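Hyperpolarization-activated (Ih) channel (Strongylocentrotus purpuratus, PDB 2PTM) probably forms a voltage-gated potassium-conducting channel of the HCN type, whose C-terminal region, the piece described here, binds cyclic AMP. Local coordinates at residues A[136-150]-A[183-195]. Numbering follows the deposited sequence.
Sequences LSDGSYFGEICLLTR and MRKTMEEIAVRRL. With CMP (adenosine-3',5'-cyclic-monophosphate), chain C.
Arg194, just past the C-terminal helix of the cyclic nucleotide-binding domain, reaches back to Tyr141 and Glu144, illustrating how one residue beyond a helix end can touch both a nucleotide and the segment that binds it. Its CB lies over C5 and C6 of the cyclic AMP purine, 3.9 Å from C5; CG sits over the same face near C2 and N1, and CD and NE run on past N3. The chain is extended from CG to NE, which carries the guanidinium past the N3 edge of the base, with N3 above one face of that group. At the tip, NH1 and NH2 both donate to one acceptor, the carbonyl O of Tyr141, at 2.9 and 3.1 Å; that oxygen lies in the guanidinium plane, so the end-on grip fixes the group's rotation. NH1 also makes a salt bridge with Glu144 OE2, weak as a hydrogen bond (3.1 Å, 132°), the carboxylate plane turned 57° from the guanidinium.

A bend at chi2 (-76°) turns the Glu144 carboxylate so that OE2 faces Arg194 while OE1 accepts from the ribose O2' at 2.7 Å; Gly143 N donates to the same hydroxyl. Cys146 N binds phosphate O2P, and Arg153 NH1 and Val154 N also hydrogen-bond the nucleotide. Met187 SD makes an oblique Met-aromatic contact with the Tyr141 ring. From helix 145-149, Leu148 inserts as a knob among Arg184, Met187, Glu188 and Ala191 of helix 183-192, CD1 meeting the Ala191 methyl at 3.5 Å.

With an alanine here in place of Arg194, everything beyond CB is gone, and the Tyr141 carbonyl and Glu144 OE2 would probably lose their cationic partner and the purine the chain over its face. With OE1 holding O2' and OE2 holding NH1, nucleotide binding and helix docking share one carboxylate, whose negative charge the guanidinium is likely to stabilise.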
ATOM      1  N   LEU A 136      -2.235  10.052 -34.604  1.00 20.71           N
ATOM      2  CA  LEU A 136      -2.048   8.626 -34.374  1.00 20.50           C
ATOM      3  C   LEU A 136      -3.387   8.000 -34.033  1.00 21.86           C
ATOM      4  O   LEU A 136      -4.275   8.675 -33.508  1.00 19.89           O
ATOM      5  CB  LEU A 136      -1.069   8.386 -33.221  1.00 20.15           C
ATOM      6  CG  LEU A 136       0.358   8.916 -33.361  1.00 22.52           C
ATOM      7  CD1 LEU A 136       1.136   8.601 -32.093  1.00 22.67           C
ATOM      8  CD2 LEU A 136       1.045   8.311 -34.584  1.00 23.18           C
ATOM      9  N   SER A 137      -3.551   6.718 -34.345  1.00 20.78           N
ATOM     10  CA  SER A 137      -4.823   6.056 -34.040  1.00 18.97           C
ATOM     11  C   SER A 137      -4.649   4.599 -33.666  1.00 20.33           C
ATOM     12  O   SER A 137      -3.553   4.177 -33.307  1.00 22.41           O
ATOM     13  CB  SER A 137      -5.810   6.180 -35.204  1.00 25.51           C
ATOM     14  OG  SER A 137      -5.240   5.682 -36.397  1.00 30.02           O
ATOM     15  N   ASP A 138      -5.745   3.842 -33.759  1.00 22.04           N
ATOM     16  CA  ASP A 138      -5.792   2.449 -33.315  1.00 21.17           C
ATOM     17  C   ASP A 138      -4.523   1.687 -33.661  1.00 24.75           C
ATOM     18  O   ASP A 138      -4.136   1.614 -34.838  1.00 23.39           O
ATOM     19  CB  ASP A 138      -6.952   1.705 -33.984  1.00 26.13           C
ATOM     20  CG  ASP A 138      -8.297   2.394 -33.812  1.00 29.63           C
ATOM     21  OD1 ASP A 138      -8.347   3.584 -33.441  1.00 28.04           O
ATOM     22  OD2 ASP A 138      -9.323   1.728 -34.080  1.00 32.52           O
ATOM     23  N   GLY A 139      -3.898   1.086 -32.652  1.00 23.55           N
ATOM     24  CA  GLY A 139      -2.744   0.235 -32.881  1.00 24.54           C
ATOM     25  C   GLY A 139      -1.419   0.952 -32.754  1.00 25.54           C
ATOM     26  O   GLY A 139      -0.360   0.328 -32.794  1.00 28.58           O
ATOM     27  N   SER A 140      -1.462   2.268 -32.606  1.00 23.30           N
ATOM     28  CA  SER A 140      -0.226   3.017 -32.442  1.00 22.56           C
ATOM     29  C   SER A 140       0.066   3.203 -30.953  1.00 22.01           C
ATOM     30  O   SER A 140      -0.681   2.728 -30.095  1.00 22.78           O
ATOM     31  CB  SER A 140      -0.303   4.359 -33.182  1.00 25.70           C
ATOM     32  OG  SER A 140       0.969   4.960 -33.266  1.00 31.93           O
ATOM     33  N   TYR A 141       1.161   3.876 -30.644  1.00 18.20           N
ATOM     34  CA  TYR A 141       1.487   4.144 -29.254  1.00 20.04           C
ATOM     35  C   TYR A 141       2.235   5.462 -29.173  1.00 19.83           C
ATOM     36  O   TYR A 141       2.732   5.953 -30.185  1.00 22.59           O
ATOM     37  CB  TYR A 141       2.290   2.996 -28.640  1.00 20.13           C
ATOM     38  CG  TYR A 141       3.639   2.721 -29.274  1.00 28.12           C
ATOM     39  CD1 TYR A 141       4.677   3.639 -29.184  1.00 31.37           C
ATOM     40  CD2 TYR A 141       3.885   1.520 -29.926  1.00 35.63           C
ATOM     41  CE1 TYR A 141       5.914   3.382 -29.757  1.00 35.29           C
ATOM     42  CE2 TYR A 141       5.124   1.250 -30.500  1.00 39.06           C
ATOM     43  CZ  TYR A 141       6.132   2.185 -30.407  1.00 40.07           C
ATOM     44  OH  TYR A 141       7.360   1.919 -30.966  1.00 43.90           O
ATOM     45  N   PHE A 142       2.289   6.042 -27.983  1.00 17.02           N
ATOM     46  CA  PHE A 142       2.975   7.313 -27.818  1.00 18.05           C
ATOM     47  C   PHE A 142       3.368   7.497 -26.364  1.00 18.06           C
ATOM     48  O   PHE A 142       2.855   6.800 -25.492  1.00 20.17           O
ATOM     49  CB  PHE A 142       2.087   8.479 -28.278  1.00 17.97           C
ATOM     50  CG  PHE A 142       0.794   8.609 -27.495  1.00 19.77           C
ATOM     51  CD1 PHE A 142       0.765   9.281 -26.279  1.00 18.51           C
ATOM     52  CD2 PHE A 142      -0.386   8.057 -27.978  1.00 18.23           C
ATOM     53  CE1 PHE A 142      -0.432   9.406 -25.553  1.00 17.78           C
ATOM     54  CE2 PHE A 142      -1.584   8.163 -27.267  1.00 17.73           C
ATOM     55  CZ  PHE A 142      -1.612   8.836 -26.058  1.00 17.02           C
ATOM     56  N   GLY A 143       4.272   8.442 -26.113  1.00 16.41           N
ATOM     57  CA  GLY A 143       4.715   8.757 -24.765  1.00 18.38           C
ATOM     58  C   GLY A 143       5.901   7.899 -24.363  1.00 21.82           C
ATOM     59  O   GLY A 143       6.258   7.820 -23.183  1.00 24.38           O
ATOM     60  N   GLU A 144       6.513   7.244 -25.343  1.00 19.35           N
ATOM     61  CA  GLU A 144       7.649   6.376 -25.056  1.00 23.77           C
ATOM     62  C   GLU A 144       8.984   7.130 -25.014  1.00 24.07           C
ATOM     63  O   GLU A 144       9.923   6.692 -24.348  1.00 27.00           O
ATOM     64  CB  GLU A 144       7.733   5.231 -26.077  1.00 26.16           C
ATOM     65  CG  GLU A 144       8.377   5.604 -27.407  1.00 26.23           C
ATOM     66  CD  GLU A 144       7.469   6.409 -28.316  1.00 26.84           C
ATOM     67  OE1 GLU A 144       6.294   6.629 -27.974  1.00 27.22           O
ATOM     68  OE2 GLU A 144       7.932   6.823 -29.394  1.00 33.42           O
ATOM     69  N   ILE A 145       9.079   8.243 -25.736  1.00 21.73           N
ATOM     70  CA  ILE A 145      10.375   8.911 -25.908  1.00 21.03           C
ATOM     71  C   ILE A 145      10.932   9.314 -24.555  1.00 23.96           C
ATOM     72  O   ILE A 145      12.085   9.020 -24.221  1.00 26.83           O
ATOM     73  CB  ILE A 145      10.282  10.192 -26.785  1.00 23.71           C
ATOM     74  CG1 ILE A 145       9.743   9.888 -28.178  1.00 27.59           C
ATOM     75  CG2 ILE A 145      11.640  10.856 -26.879  1.00 24.83           C
ATOM     76  CD1 ILE A 145      10.397   8.742 -28.817  1.00 32.14           C
ATOM     77  N   CYS A 146      10.094   9.987 -23.773  1.00 24.02           N
ATOM     78  CA  CYS A 146      10.459  10.456 -22.437  1.00 26.24           C
ATOM     79  C   CYS A 146      10.920   9.313 -21.526  1.00 27.07           C
ATOM     80  O   CYS A 146      11.809   9.486 -20.697  1.00 30.00           O
ATOM     81  CB  CYS A 146       9.247  11.162 -21.829  1.00 37.57           C
ATOM     82  SG  CYS A 146       9.495  11.867 -20.226  1.00 49.54           S
ATOM     83  N   LEU A 147      10.307   8.143 -21.675  1.00 27.74           N
ATOM     84  CA  LEU A 147      10.692   6.975 -20.875  1.00 27.69           C
ATOM     85  C   LEU A 147      12.050   6.422 -21.297  1.00 28.85           C
ATOM     86  O   LEU A 147      12.758   5.814 -20.496  1.00 28.58           O
ATOM     87  CB  LEU A 147       9.641   5.867 -20.984  1.00 26.86           C
ATOM     88  CG  LEU A 147       8.211   6.221 -20.574  1.00 27.16           C
ATOM     89  CD1 LEU A 147       7.396   4.958 -20.429  1.00 27.08           C
ATOM     90  CD2 LEU A 147       8.226   6.983 -19.274  1.00 29.13           C
ATOM     91  N   LEU A 148      12.392   6.608 -22.564  1.00 29.57           N
ATOM     92  CA  LEU A 148      13.670   6.133 -23.083  1.00 32.48           C
ATOM     93  C   LEU A 148      14.815   7.075 -22.720  1.00 36.17           C
ATOM     94  O   LEU A 148      15.918   6.629 -22.401  1.00 38.75           O
ATOM     95  CB  LEU A 148      13.598   5.938 -24.604  1.00 31.59           C
ATOM     96  CG  LEU A 148      12.680   4.823 -25.109  1.00 33.37           C
ATOM     97  CD1 LEU A 148      12.449   4.931 -26.621  1.00 32.06           C
ATOM     98  CD2 LEU A 148      13.250   3.462 -24.739  1.00 35.70           C
ATOM     99  N   THR A 149      14.550   8.377 -22.757  1.00 36.06           N
ATOM    100  CA  THR A 149      15.583   9.375 -22.495  1.00 39.32           C
ATOM    101  C   THR A 149      15.649   9.763 -21.023  1.00 43.57           C
ATOM    102  O   THR A 149      16.650  10.306 -20.561  1.00 45.44           O
ATOM    103  CB  THR A 149      15.320  10.665 -23.277  1.00 39.65           C
ATOM    104  OG1 THR A 149      14.133  11.287 -22.770  1.00 37.22           O
ATOM    105  CG2 THR A 149      15.149  10.373 -24.755  1.00 41.03           C
ATOM    106  N   ARG A 150      14.571   9.494 -20.297  1.00 47.05           N
ATOM    107  CA  ARG A 150      14.428   9.954 -18.919  1.00 51.98           C
ATOM    108  C   ARG A 150      14.554  11.477 -18.840  1.00 50.26           C
ATOM    109  O   ARG A 150      14.962  12.028 -17.813  1.00 50.41           O
ATOM    110  CB  ARG A 150      15.452   9.268 -18.013  1.00 57.85           C
ATOM    111  CG  ARG A 150      15.404   7.751 -18.090  1.00 64.38           C
ATOM    112  CD  ARG A 150      16.679   7.117 -17.553  1.00 71.69           C
ATOM    113  NE  ARG A 150      16.716   5.683 -17.826  1.00 78.98           N
ATOM    114  CZ  ARG A 150      17.197   5.147 -18.944  1.00 83.46           C
ATOM    115  NH1 ARG A 150      17.689   5.928 -19.898  1.00 83.80           N
ATOM    116  NH2 ARG A 150      17.189   3.830 -19.109  1.00 84.80           N
ATOM    117  N   MET A 183      13.384  -5.941 -27.595  1.00 53.93           N
ATOM    118  CA  MET A 183      12.298  -4.977 -27.724  1.00 53.08           C
ATOM    119  C   MET A 183      12.673  -3.535 -27.348  1.00 50.13           C
ATOM    120  O   MET A 183      12.013  -2.588 -27.785  1.00 47.66           O
ATOM    121  CB  MET A 183      11.064  -5.435 -26.949  1.00 57.18           C
ATOM    122  CG  MET A 183       9.931  -5.926 -27.841  1.00 60.97           C
ATOM    123  SD  MET A 183      10.368  -7.272 -28.956  1.00 61.83           S
ATOM    124  CE  MET A 183      10.472  -8.647 -27.810  1.00 64.27           C
ATOM    125  N   ARG A 184      13.718  -3.364 -26.541  1.00 47.77           N
ATOM    126  CA  ARG A 184      14.245  -2.029 -26.297  1.00 45.82           C
ATOM    127  C   ARG A 184      14.843  -1.510 -27.590  1.00 44.61           C
ATOM    128  O   ARG A 184      14.704  -0.332 -27.929  1.00 42.63           O
ATOM    129  CB  ARG A 184      15.318  -2.028 -25.207  1.00 47.89           C
ATOM    130  CG  ARG A 184      15.913  -0.645 -24.958  1.00 52.61           C
ATOM    131  CD  ARG A 184      16.830  -0.610 -23.740  1.00 57.71           C
ATOM    132  NE  ARG A 184      16.104  -0.785 -22.481  1.00 61.31           N
ATOM    133  CZ  ARG A 184      15.518   0.203 -21.807  1.00 63.67           C
ATOM    134  NH1 ARG A 184      15.558   1.447 -22.270  1.00 65.33           N
ATOM    135  NH2 ARG A 184      14.888  -0.052 -20.668  1.00 63.15           N
ATOM    136  N   LYS A 185      15.518  -2.401 -28.308  1.00 45.10           N
ATOM    137  CA  LYS A 185      16.160  -2.034 -29.562  1.00 47.42           C
ATOM    138  C   LYS A 185      15.110  -1.597 -30.562  1.00 49.21           C
ATOM    139  O   LYS A 185      15.222  -0.530 -31.160  1.00 49.57           O
ATOM    140  CB  LYS A 185      16.974  -3.201 -30.112  1.00 49.75           C
ATOM    141  N   THR A 186      14.073  -2.411 -30.736  1.00 50.61           N
ATOM    142  CA  THR A 186      13.026  -2.060 -31.687  1.00 50.83           C
ATOM    143  C   THR A 186      12.320  -0.779 -31.252  1.00 47.68           C
ATOM    144  O   THR A 186      11.943   0.041 -32.082  1.00 50.38           O
ATOM    145  CB  THR A 186      12.014  -3.208 -31.925  1.00 51.89           C
ATOM    146  OG1 THR A 186      11.043  -3.233 -30.875  1.00 52.79           O
ATOM    147  CG2 THR A 186      12.727  -4.548 -31.996  1.00 52.41           C
ATOM    148  N   MET A 187      12.169  -0.585 -29.946  1.00 43.07           N
ATOM    149  CA  MET A 187      11.527   0.627 -29.461  1.00 37.24           C
ATOM    150  C   MET A 187      12.382   1.867 -29.716  1.00 34.57           C
ATOM    151  O   MET A 187      11.880   2.891 -30.164  1.00 38.71           O
ATOM    152  CB  MET A 187      11.201   0.516 -27.970  1.00 43.76           C
ATOM    153  CG  MET A 187      10.469   1.722 -27.415  1.00 50.28           C
ATOM    154  SD  MET A 187       8.688   1.468 -27.261  1.00 54.30           S
ATOM    155  CE  MET A 187       8.675  -0.025 -26.271  1.00 53.49           C
ATOM    156  N   GLU A 188      13.671   1.785 -29.413  1.00 32.43           N
ATOM    157  CA  GLU A 188      14.563   2.917 -29.655  1.00 32.78           C
ATOM    158  C   GLU A 188      14.531   3.333 -31.124  1.00 33.47           C
ATOM    159  O   GLU A 188      14.568   4.517 -31.442  1.00 33.87           O
ATOM    160  CB  GLU A 188      15.988   2.589 -29.206  1.00 37.46           C
ATOM    161  CG  GLU A 188      16.158   2.596 -27.692  1.00 41.14           C
ATOM    162  CD  GLU A 188      17.471   1.982 -27.239  1.00 47.87           C
ATOM    163  OE1 GLU A 188      18.186   1.407 -28.090  1.00 50.50           O
ATOM    164  OE2 GLU A 188      17.784   2.067 -26.030  1.00 48.87           O
ATOM    165  N   GLU A 189      14.427   2.361 -32.021  1.00 33.97           N
ATOM    166  CA  GLU A 189      14.447   2.669 -33.452  1.00 38.86           C
ATOM    167  C   GLU A 189      13.273   3.551 -33.918  1.00 37.33           C
ATOM    168  O   GLU A 189      13.463   4.431 -34.745  1.00 36.09           O
ATOM    169  CB  GLU A 189      14.575   1.388 -34.287  1.00 39.29           C
ATOM    170  CG  GLU A 189      15.863   0.622 -34.003  1.00 43.94           C
ATOM    171  CD  GLU A 189      15.871  -0.789 -34.575  1.00 50.80           C
ATOM    172  OE1 GLU A 189      14.868  -1.202 -35.203  1.00 55.74           O
ATOM    173  OE2 GLU A 189      16.889  -1.489 -34.391  1.00 49.57           O
ATOM    174  N   ILE A 190      12.073   3.329 -33.381  1.00 43.06           N
ATOM    175  CA  ILE A 190      10.908   4.172 -33.695  1.00 40.67           C
ATOM    176  C   ILE A 190      11.002   5.559 -33.019  1.00 44.34           C
ATOM    177  O   ILE A 190      10.560   6.589 -33.561  1.00 39.67           O
ATOM    178  CB  ILE A 190       9.590   3.479 -33.270  1.00 45.25           C
ATOM    179  CG1 ILE A 190       9.250   2.306 -34.201  1.00 44.13           C
ATOM    180  CG2 ILE A 190       8.426   4.478 -33.245  1.00 45.24           C
ATOM    181  CD1 ILE A 190      10.105   1.083 -34.041  1.00 41.47           C
ATOM    182  N   ALA A 191      11.576   5.576 -31.824  1.00 45.49           N
ATOM    183  CA  ALA A 191      11.794   6.810 -31.087  1.00 41.30           C
ATOM    184  C   ALA A 191      12.644   7.749 -31.915  1.00 40.85           C
ATOM    185  O   ALA A 191      12.329   8.926 -32.062  1.00 40.66           O
ATOM    186  CB  ALA A 191      12.479   6.519 -29.760  1.00 39.45           C
ATOM    187  N   VAL A 192      13.737   7.228 -32.448  1.00 40.98           N
ATOM    188  CA  VAL A 192      14.566   8.037 -33.319  1.00 47.61           C
ATOM    189  C   VAL A 192      13.749   8.427 -34.560  1.00 48.43           C
ATOM    190  O   VAL A 192      13.751   9.593 -34.953  1.00 49.07           O
ATOM    191  CB  VAL A 192      15.874   7.323 -33.715  1.00 54.32           C
ATOM    192  CG1 VAL A 192      16.975   8.333 -33.859  1.00 61.43           C
ATOM    193  CG2 VAL A 192      16.284   6.326 -32.662  1.00 53.59           C
ATOM    194  N   ARG A 193      13.040   7.464 -35.153  1.00 47.27           N
ATOM    195  CA  ARG A 193      12.257   7.714 -36.373  1.00 55.52           C
ATOM    196  C   ARG A 193      10.969   8.456 -36.079  1.00 65.72           C
ATOM    197  O   ARG A 193       9.977   8.292 -36.786  1.00 73.17           O
ATOM    198  CB  ARG A 193      11.883   6.420 -37.084  1.00 57.24           C
ATOM    199  CG  ARG A 193      13.016   5.644 -37.663  1.00 56.38           C
ATOM    200  CD  ARG A 193      12.550   4.901 -38.896  1.00 61.02           C
ATOM    201  NE  ARG A 193      13.603   4.042 -39.429  1.00 66.86           N
ATOM    202  CZ  ARG A 193      13.606   3.530 -40.656  1.00 69.27           C
ATOM    203  NH1 ARG A 193      12.610   3.791 -41.493  1.00 71.93           N
ATOM    204  NH2 ARG A 193      14.610   2.755 -41.047  1.00 66.84           N
ATOM    205  N   ARG A 194      10.972   9.222 -35.001  1.00 61.40           N
ATOM    206  CA  ARG A 194       9.973  10.246 -34.795  1.00 54.05           C
ATOM    207  C   ARG A 194      10.838  11.493 -34.781  1.00 58.57           C
ATOM    208  O   ARG A 194      11.210  12.027 -33.741  1.00 59.49           O
ATOM    209  CB  ARG A 194       9.150   9.955 -33.528  1.00 48.10           C
ATOM    210  CG  ARG A 194       8.085   8.859 -33.830  1.00 37.03           C
ATOM    211  CD  ARG A 194       7.383   8.209 -32.613  1.00 33.65           C
ATOM    212  NE  ARG A 194       6.205   7.450 -33.090  1.00 31.23           N
ATOM    213  CZ  ARG A 194       5.243   6.947 -32.319  1.00 28.83           C
ATOM    214  NH1 ARG A 194       5.299   7.085 -31.006  1.00 32.43           N
ATOM    215  NH2 ARG A 194       4.213   6.295 -32.863  1.00 27.22           N
ATOM    216  N   LEU A 195      11.162  11.907 -36.005  1.00 66.34           N
ATOM    217  CA  LEU A 195      12.398  12.618 -36.358  1.00 72.19           C
ATOM    218  C   LEU A 195      12.807  13.853 -35.543  1.00 77.94           C
ATOM    219  O   LEU A 195      12.168  14.268 -34.578  1.00 80.93           O
ATOM    220  CB  LEU A 195      12.395  12.930 -37.860  1.00 69.20           C
ATOM    221  CG  LEU A 195      12.292  11.671 -38.733  1.00 64.35           C
ATOM    222  CD1 LEU A 195      11.960  12.013 -40.180  1.00 64.57           C
ATOM    223  CD2 LEU A 195      13.573  10.828 -38.633  1.00 55.86           C
TER
HETATM  224  P   CMP C 401       7.024  11.653 -25.365  1.00 21.46           P
HETATM  225  O1P CMP C 401       8.092  12.755 -25.647  1.00 23.37           O
HETATM  226  O2P CMP C 401       7.235  10.787 -24.216  1.00 20.50           O
HETATM  227  O5' CMP C 401       5.670  12.521 -25.399  1.00 22.44           O
HETATM  228  C5' CMP C 401       4.976  12.924 -26.556  1.00 20.34           C
HETATM  229  C4' CMP C 401       4.865  11.816 -27.595  1.00 20.81           C
HETATM  230  O4' CMP C 401       4.528  12.226 -28.916  1.00 20.78           O
HETATM  231  C3' CMP C 401       6.253  11.262 -27.805  1.00 20.30           C
HETATM  232  O3' CMP C 401       6.993  10.786 -26.734  1.00 23.86           O
HETATM  233  C2' CMP C 401       6.153  10.335 -29.018  1.00 21.94           C
HETATM  234  O2' CMP C 401       5.453   9.159 -28.639  1.00 22.16           O
HETATM  235  C1' CMP C 401       5.098  11.193 -29.796  1.00 17.03           C
HETATM  236  N9  CMP C 401       5.681  11.858 -30.926  1.00 24.48           N
HETATM  237  C8  CMP C 401       6.545  12.981 -30.959  1.00 29.79           C
HETATM  238  N7  CMP C 401       6.853  13.360 -32.210  1.00 26.90           N
HETATM  239  C5  CMP C 401       6.193  12.449 -33.042  1.00 30.34           C
HETATM  240  C6  CMP C 401       6.108  12.265 -34.453  1.00 30.95           C
HETATM  241  N6  CMP C 401       6.757  13.117 -35.309  1.00 35.47           N
HETATM  242  N1  CMP C 401       5.363  11.227 -34.940  1.00 27.40           N
HETATM  243  C2  CMP C 401       4.716  10.419 -34.070  1.00 34.91           C
HETATM  244  N3  CMP C 401       4.693  10.468 -32.720  1.00 24.67           N
HETATM  245  C4  CMP C 401       5.430  11.502 -32.248  1.00 28.98           C
HETATM  246  O   HOH W   1       2.756   4.810 -35.492  1.00 42.51           O
HETATM  247  O   HOH W   2       9.333   4.287 -30.262  1.00 54.49           O
HETATM  248  O   HOH W   3      14.407   3.678 -20.198  1.00 50.88           O
HETATM  249  O   HOH W   4      16.804   3.936 -23.565  1.00 55.45           O